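FKBP-type peptidyl-prolyl cis-trans isomerase FkpA (Escherichia coli, PDB 1Q6H) speeds protein folding in the periplasm by catalysing cis-trans isomerisation of peptide bonds preceding proline, and also acts as a folding chaperone. Local coordinates at residues N145-L150 with V215-L220; I194-A199 with N211-F216. All coordinates share one frame; numbering follows the deposited sequence.

Contact 1 of 2, residues N145-L150 with V215-L220; sequences NYKGTL and VFDVEL
The rings of Y146 and F216 lie side by side on one face of the two-strand pairing, pointing the same way, with centroids 6.0 Å apart and planes at 63°. Y146 CD2 comes to the edge of the F216 ring, close to its plane, 3.9 Å from F216 CD1. The Y146 ring takes the crowded position between its own backbone N and carbonyl carbon (chi1 64°), and its hydroxyl is hydrogen-bonded to D157 and R162. W177 meets both rings edge-to-face, and F156 meets F216 nearly at right angles. G148, opposite F216 in a non-hydrogen-bonded pair, has only hydrogens where a CB would clash with this ring, so F216 CD1 settles 3.8 Å from G148 CA. This aromatic cluster around W177 is consistent with the hydrophobic pocket that in related FKBP domains takes the proline ring, Y146 and F216 probably forming part of its wall. The strands themselves run antiparallel at 172°, and the hydrogen-bonded pairs N145 with E219, K147 with D217 and T149 with V215 each make two backbone bonds. Among the shortest are E219 N to N145 O and T149 N to V215 O, both 2.7 Å. The face opposite the aromatics is more polar. The T149 side chain slants across that of V215, T149 OG1 lying 3.4 Å from V215 CB, and a water bridges that hydroxyl to the carbonyls of K147 and V215. K147 runs alongside D217, its chain bent late, with K147 CE 3.8 Å from D217 OD2. The charged ends stay apart, K147 NZ to D217 OD2 being 4.7 Å, so their attraction is probably only long-range. The N145 side chain passes that of E219 obliquely, N145 ND2 staying 4.2 Å from E219 OE1.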
loop_
_atom_site.group_PDB
_atom_site.type_symbol
_atom_site.label_atom_id
_atom_site.label_comp_id
_atom_site.label_asym_id
_atom_site.label_seq_id
_atom_site.Cartn_x
_atom_site.Cartn_y
_atom_site.Cartn_z
ATOM N N ASN A 145 -2.193 34.538 20.956
ATOM C CA ASN A 145 -2.655 33.352 21.594
ATOM C C ASN A 145 -4.076 33.184 21.050
ATOM O O ASN A 145 -4.791 34.168 20.805
ATOM C CB ASN A 145 -2.661 33.502 23.112
ATOM C CG ASN A 145 -1.302 33.306 23.717
ATOM O OD1 ASN A 145 -0.541 32.432 23.304
ATOM N ND2 ASN A 145 -0.993 34.103 24.716
ATOM N N TYR A 146 -4.493 31.953 20.832
ATOM C CA TYR A 146 -5.835 31.749 20.356
ATOM C C TYR A 146 -6.314 30.376 20.622
ATOM O O TYR A 146 -5.528 29.466 20.837
ATOM C CB TYR A 146 -5.912 31.961 18.850
ATOM C CG TYR A 146 -5.095 30.966 18.092
ATOM C CD1 TYR A 146 -3.764 31.197 17.850
ATOM C CD2 TYR A 146 -5.657 29.785 17.627
ATOM C CE1 TYR A 146 -2.999 30.282 17.172
ATOM C CE2 TYR A 146 -4.919 28.883 16.943
ATOM C CZ TYR A 146 -3.582 29.127 16.718
ATOM O OH TYR A 146 -2.819 28.199 16.058
ATOM N N LYS A 147 -7.630 30.249 20.575
ATOM C CA LYS A 147 -8.287 28.965 20.611
ATOM C C LYS A 147 -9.265 28.910 19.429
ATOM O O LYS A 147 -10.025 29.872 19.188
ATOM C CB LYS A 147 -8.992 28.800 21.932
ATOM C CG LYS A 147 -9.866 27.622 21.986
ATOM C CD LYS A 147 -10.455 27.470 23.360
ATOM C CE LYS A 147 -11.817 28.094 23.476
ATOM N NZ LYS A 147 -12.557 27.351 24.567
ATOM N N GLY A 148 -9.228 27.801 18.694
ATOM C CA GLY A 148 -10.084 27.608 17.527
ATOM C C GLY A 148 -11.060 26.448 17.682
ATOM O O GLY A 148 -10.634 25.312 17.940
ATOM N N THR A 149 -12.363 26.732 17.567
ATOM C CA THR A 149 -13.395 25.707 17.664
ATOM C C THR A 149 -14.335 25.718 16.461
ATOM O O THR A 149 -14.532 26.741 15.810
ATOM C CB THR A 149 -14.281 25.886 18.906
ATOM O OG1 THR A 149 -14.865 27.187 18.893
ATOM C CG2 THR A 149 -13.487 25.847 20.213
ATOM N N LEU A 150 -14.925 24.563 16.197
ATOM C CA LEU A 150 -15.925 24.438 15.163
ATOM C C LEU A 150 -17.171 24.936 15.844
ATOM O O LEU A 150 -17.188 25.110 17.058
ATOM C CB LEU A 150 -16.087 23.007 14.666
ATOM C CG LEU A 150 -14.840 22.235 14.164
ATOM C CD1 LEU A 150 -15.185 20.754 13.811
ATOM C CD2 LEU A 150 -14.203 22.929 12.992
ATOM N N VAL A 215 -14.649 29.327 14.698
ATOM C CA VAL A 215 -14.716 30.251 15.813
ATOM C C VAL A 215 -13.348 30.366 16.486
ATOM O O VAL A 215 -12.843 29.379 17.030
ATOM C CB VAL A 215 -15.705 29.774 16.865
ATOM C CG1 VAL A 215 -15.937 30.871 17.910
ATOM C CG2 VAL A 215 -17.043 29.375 16.202
ATOM N N PHE A 216 -12.740 31.551 16.416
ATOM C CA PHE A 216 -11.454 31.825 17.079
ATOM C C PHE A 216 -11.571 32.871 18.201
ATOM O O PHE A 216 -12.033 33.991 17.982
ATOM C CB PHE A 216 -10.413 32.370 16.102
ATOM C CG PHE A 216 -9.881 31.373 15.142
ATOM C CD1 PHE A 216 -8.837 30.543 15.492
ATOM C CD2 PHE A 216 -10.422 31.266 13.862
ATOM C CE1 PHE A 216 -8.352 29.614 14.583
ATOM C CE2 PHE A 216 -9.966 30.356 12.986
ATOM C CZ PHE A 216 -8.912 29.535 13.319
ATOM N N ASP A 217 -11.123 32.521 19.399
ATOM C CA ASP A 217 -10.956 33.505 20.488
ATOM C C ASP A 217 -9.492 33.888 20.452
ATOM O O ASP A 217 -8.636 33.048 20.741
ATOM C CB ASP A 217 -11.256 32.908 21.841
ATOM C CG ASP A 217 -12.710 32.647 22.040
ATOM O OD1 ASP A 217 -13.511 33.565 21.753
ATOM O OD2 ASP A 217 -13.127 31.554 22.486
ATOM N N VAL A 218 -9.201 35.133 20.100
ATOM C CA VAL A 218 -7.826 35.576 19.882
ATOM C C VAL A 218 -7.335 36.659 20.857
ATOM O O VAL A 218 -8.094 37.547 21.237
ATOM C CB VAL A 218 -7.702 36.115 18.493
ATOM C CG1 VAL A 218 -6.247 36.354 18.120
ATOM C CG2 VAL A 218 -8.331 35.136 17.507
ATOM N N GLU A 219 -6.072 36.553 21.273
ATOM C CA GLU A 219 -5.433 37.596 22.049
ATOM C C GLU A 219 -4.207 38.027 21.256
ATOM O O GLU A 219 -3.310 37.220 20.978
ATOM C CB GLU A 219 -5.005 37.129 23.434
ATOM C CG GLU A 219 -6.115 36.823 24.410
ATOM C CD GLU A 219 -5.567 36.440 25.790
ATOM O OE1 GLU A 219 -4.325 36.272 25.938
ATOM O OE2 GLU A 219 -6.386 36.321 26.722
ATOM N N LEU A 220 -4.201 39.299 20.876
ATOM C CA LEU A 220 -3.120 39.896 20.112
ATOM C C LEU A 220 -2.024 40.440 21.046
ATOM O O LEU A 220 -2.181 41.513 21.672
ATOM C CB LEU A 220 -3.682 41.032 19.252
ATOM C CG LEU A 220 -2.684 41.789 18.400
ATOM C CD1 LEU A 220 -1.834 40.800 17.564
ATOM C CD2 LEU A 220 -3.365 42.835 17.532
HETATM O O HOH W 1 -12.738 29.277 19.971
#

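Contact 2 of 2, residues I194-A199 with N211-F216; sequences IPPELA and NSTLVF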
loop_
_atom_site.group_PDB
_atom_site.type_symbol
_atom_site.label_atom_id
_atom_site.label_comp_id
_atom_site.label_asym_id
_atom_site.label_seq_id
_atom_site.Cartn_x
_atom_site.Cartn_y
_atom_site.Cartn_z
ATOM N N ILE A 194 -15.604 33.023 11.437
ATOM C CA ILE A 194 -15.157 33.115 10.048
ATOM C C ILE A 194 -15.878 32.168 9.132
ATOM O O ILE A 194 -15.849 30.933 9.350
ATOM C CB ILE A 194 -13.655 32.835 9.975
ATOM C CG1 ILE A 194 -12.901 33.565 11.085
ATOM C CG2 ILE A 194 -13.130 33.160 8.615
ATOM C CD1 ILE A 194 -11.374 33.388 11.051
ATOM N N PRO A 195 -16.514 32.715 8.106
ATOM C CA PRO A 195 -17.154 31.873 7.065
ATOM C C PRO A 195 -16.102 31.048 6.300
ATOM O O PRO A 195 -14.974 31.533 6.153
ATOM C CB PRO A 195 -17.766 32.881 6.098
ATOM C CG PRO A 195 -17.386 34.198 6.530
ATOM C CD PRO A 195 -16.607 34.153 7.806
ATOM N N PRO A 196 -16.470 29.854 5.806
ATOM C CA PRO A 196 -15.553 28.990 5.064
ATOM C C PRO A 196 -14.878 29.658 3.886
ATOM O O PRO A 196 -13.703 29.376 3.599
ATOM C CB PRO A 196 -16.433 27.841 4.558
ATOM C CG PRO A 196 -17.825 28.089 5.021
ATOM C CD PRO A 196 -17.831 29.291 5.905
ATOM N N GLU A 197 -15.600 30.579 3.250
ATOM C CA GLU A 197 -15.079 31.358 2.150
ATOM C C GLU A 197 -13.834 32.185 2.539
ATOM O O GLU A 197 -13.014 32.511 1.674
ATOM C CB GLU A 197 -16.191 32.291 1.618
ATOM C CG GLU A 197 -17.373 31.582 0.947
ATOM C CD GLU A 197 -18.355 30.867 1.907
ATOM O OE1 GLU A 197 -18.473 31.252 3.106
ATOM O OE2 GLU A 197 -18.984 29.859 1.447
ATOM N N LEU A 198 -13.705 32.548 3.820
ATOM C CA LEU A 198 -12.534 33.297 4.306
ATOM C C LEU A 198 -11.611 32.389 5.153
ATOM O O LEU A 198 -10.749 32.874 5.870
ATOM C CB LEU A 198 -12.963 34.496 5.194
ATOM C CG LEU A 198 -13.903 35.472 4.489
ATOM C CD1 LEU A 198 -14.549 36.551 5.446
ATOM C CD2 LEU A 198 -13.165 36.122 3.321
ATOM N N ALA A 199 -11.828 31.089 5.067
ATOM C CA ALA A 199 -11.052 30.105 5.803
ATOM C C ALA A 199 -10.588 28.968 4.879
ATOM O O ALA A 199 -9.834 29.225 3.951
ATOM C CB ALA A 199 -11.859 29.577 6.958
ATOM N N ASN A 211 -16.587 23.305 4.237
ATOM C CA ASN A 211 -17.442 24.437 4.518
ATOM C C ASN A 211 -17.697 24.722 6.014
ATOM O O ASN A 211 -18.800 25.043 6.414
ATOM C CB ASN A 211 -18.742 24.296 3.748
ATOM C CG ASN A 211 -18.564 24.599 2.270
ATOM O OD1 ASN A 211 -17.617 25.280 1.886
ATOM N ND2 ASN A 211 -19.460 24.070 1.436
ATOM N N SER A 212 -16.666 24.585 6.835
ATOM C CA SER A 212 -16.780 24.876 8.257
ATOM C C SER A 212 -16.602 26.354 8.573
ATOM O O SER A 212 -15.645 26.991 8.158
ATOM C CB SER A 212 -15.745 24.096 9.070
ATOM O OG SER A 212 -15.989 22.699 9.016
ATOM N N THR A 213 -17.579 26.901 9.264
ATOM C CA THR A 213 -17.407 28.190 9.896
ATOM C C THR A 213 -16.496 27.947 11.106
ATOM O O THR A 213 -16.644 26.931 11.836
ATOM C CB THR A 213 -18.760 28.751 10.299
ATOM O OG1 THR A 213 -19.425 29.252 9.131
ATOM C CG2 THR A 213 -18.613 29.972 11.203
ATOM N N LEU A 214 -15.509 28.826 11.279
ATOM C CA LEU A 214 -14.536 28.671 12.352
ATOM C C LEU A 214 -14.723 29.735 13.430
ATOM O O LEU A 214 -14.860 30.908 13.104
ATOM C CB LEU A 214 -13.110 28.797 11.805
ATOM C CG LEU A 214 -12.748 27.925 10.602
ATOM C CD1 LEU A 214 -11.271 28.157 10.218
ATOM C CD2 LEU A 214 -13.055 26.457 10.907
ATOM N N VAL A 215 -14.649 29.327 14.698
ATOM C CA VAL A 215 -14.716 30.251 15.813
ATOM C C VAL A 215 -13.348 30.366 16.486
ATOM O O VAL A 215 -12.843 29.379 17.030
ATOM C CB VAL A 215 -15.705 29.774 16.865
ATOM C CG1 VAL A 215 -15.937 30.871 17.910
ATOM C CG2 VAL A 215 -17.043 29.375 16.202
ATOM N N PHE A 216 -12.740 31.551 16.416
ATOM C CA PHE A 216 -11.454 31.825 17.079
ATOM C C PHE A 216 -11.571 32.871 18.201
ATOM O O PHE A 216 -12.033 33.991 17.982
ATOM C CB PHE A 216 -10.413 32.370 16.102
ATOM C CG PHE A 216 -9.881 31.373 15.142
ATOM C CD1 PHE A 216 -8.837 30.543 15.492
ATOM C CD2 PHE A 216 -10.422 31.266 13.862
ATOM C CE1 PHE A 216 -8.352 29.614 14.583
ATOM C CE2 PHE A 216 -9.966 30.356 12.986
ATOM C CZ PHE A 216 -8.912 29.535 13.319
HETATM O O HOH W 2 -17.163 27.701 0.972
#
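I194 and L214 are clasped by two backbone bonds, I194 N to L214 O at 2.8 Å and nearly straight (176°), and L214 N to I194 O at 2.9 Å. This end is tightly packed. I194 holds CG1 beside its backbone N and then runs out extended (chi2 -177°), which carries I194 CD1 to 3.6 Å from F216 CD2. W177 also touches I194. A199, brought back by the 3-10 turn at P196 and E197, sets its CB 3.6 Å from L214 CD1. At the turn itself, P196 lays its CG 3.5 Å from N211 O, while P196 CD rests 3.6 Å from T213 OG1, a hydroxyl hydrogen-bonded to R107 of helix 70-112. An alanine here would remove CG and CD, and would probably open a gap against the N211 backbone and T213 and make the turn less rigid. The contact is looser and wetter beyond P196. E197 is exposed and reaches N211 only through a water, which donates to E197 OE2 and, at 2.6 Å, to N211 OD1; the other end of the N211 amide, ND2, is anchored on A96 O of helix 70-112. Tight at the strand ends and water-bridged farther out, the pairing closes the long loop that joins the last two strands of the FKBP domain.

After helices 19-43 and 51-62 comes the long helix 70-112, which supports the loop ends of contact 2. The chain then enters strand 141-150, which waits for its partner while strands 155-158 and 166-169, helix 175-180 and strand 189-194 are laid down; contact 1 closes this long excursion. Within it, contact 2 closes the shorter loop from 194-199 to 211-216, so the second closure nests inside the first, the two sharing V215 and F216. Strand 214-223 is thus flanked by 141-150 on one edge and 189-194 on the other. The contacts also touch, L150 CD2 packing 4.3 Å from L214 CD2, and together they tie the sheet to the loop resting on the long helix.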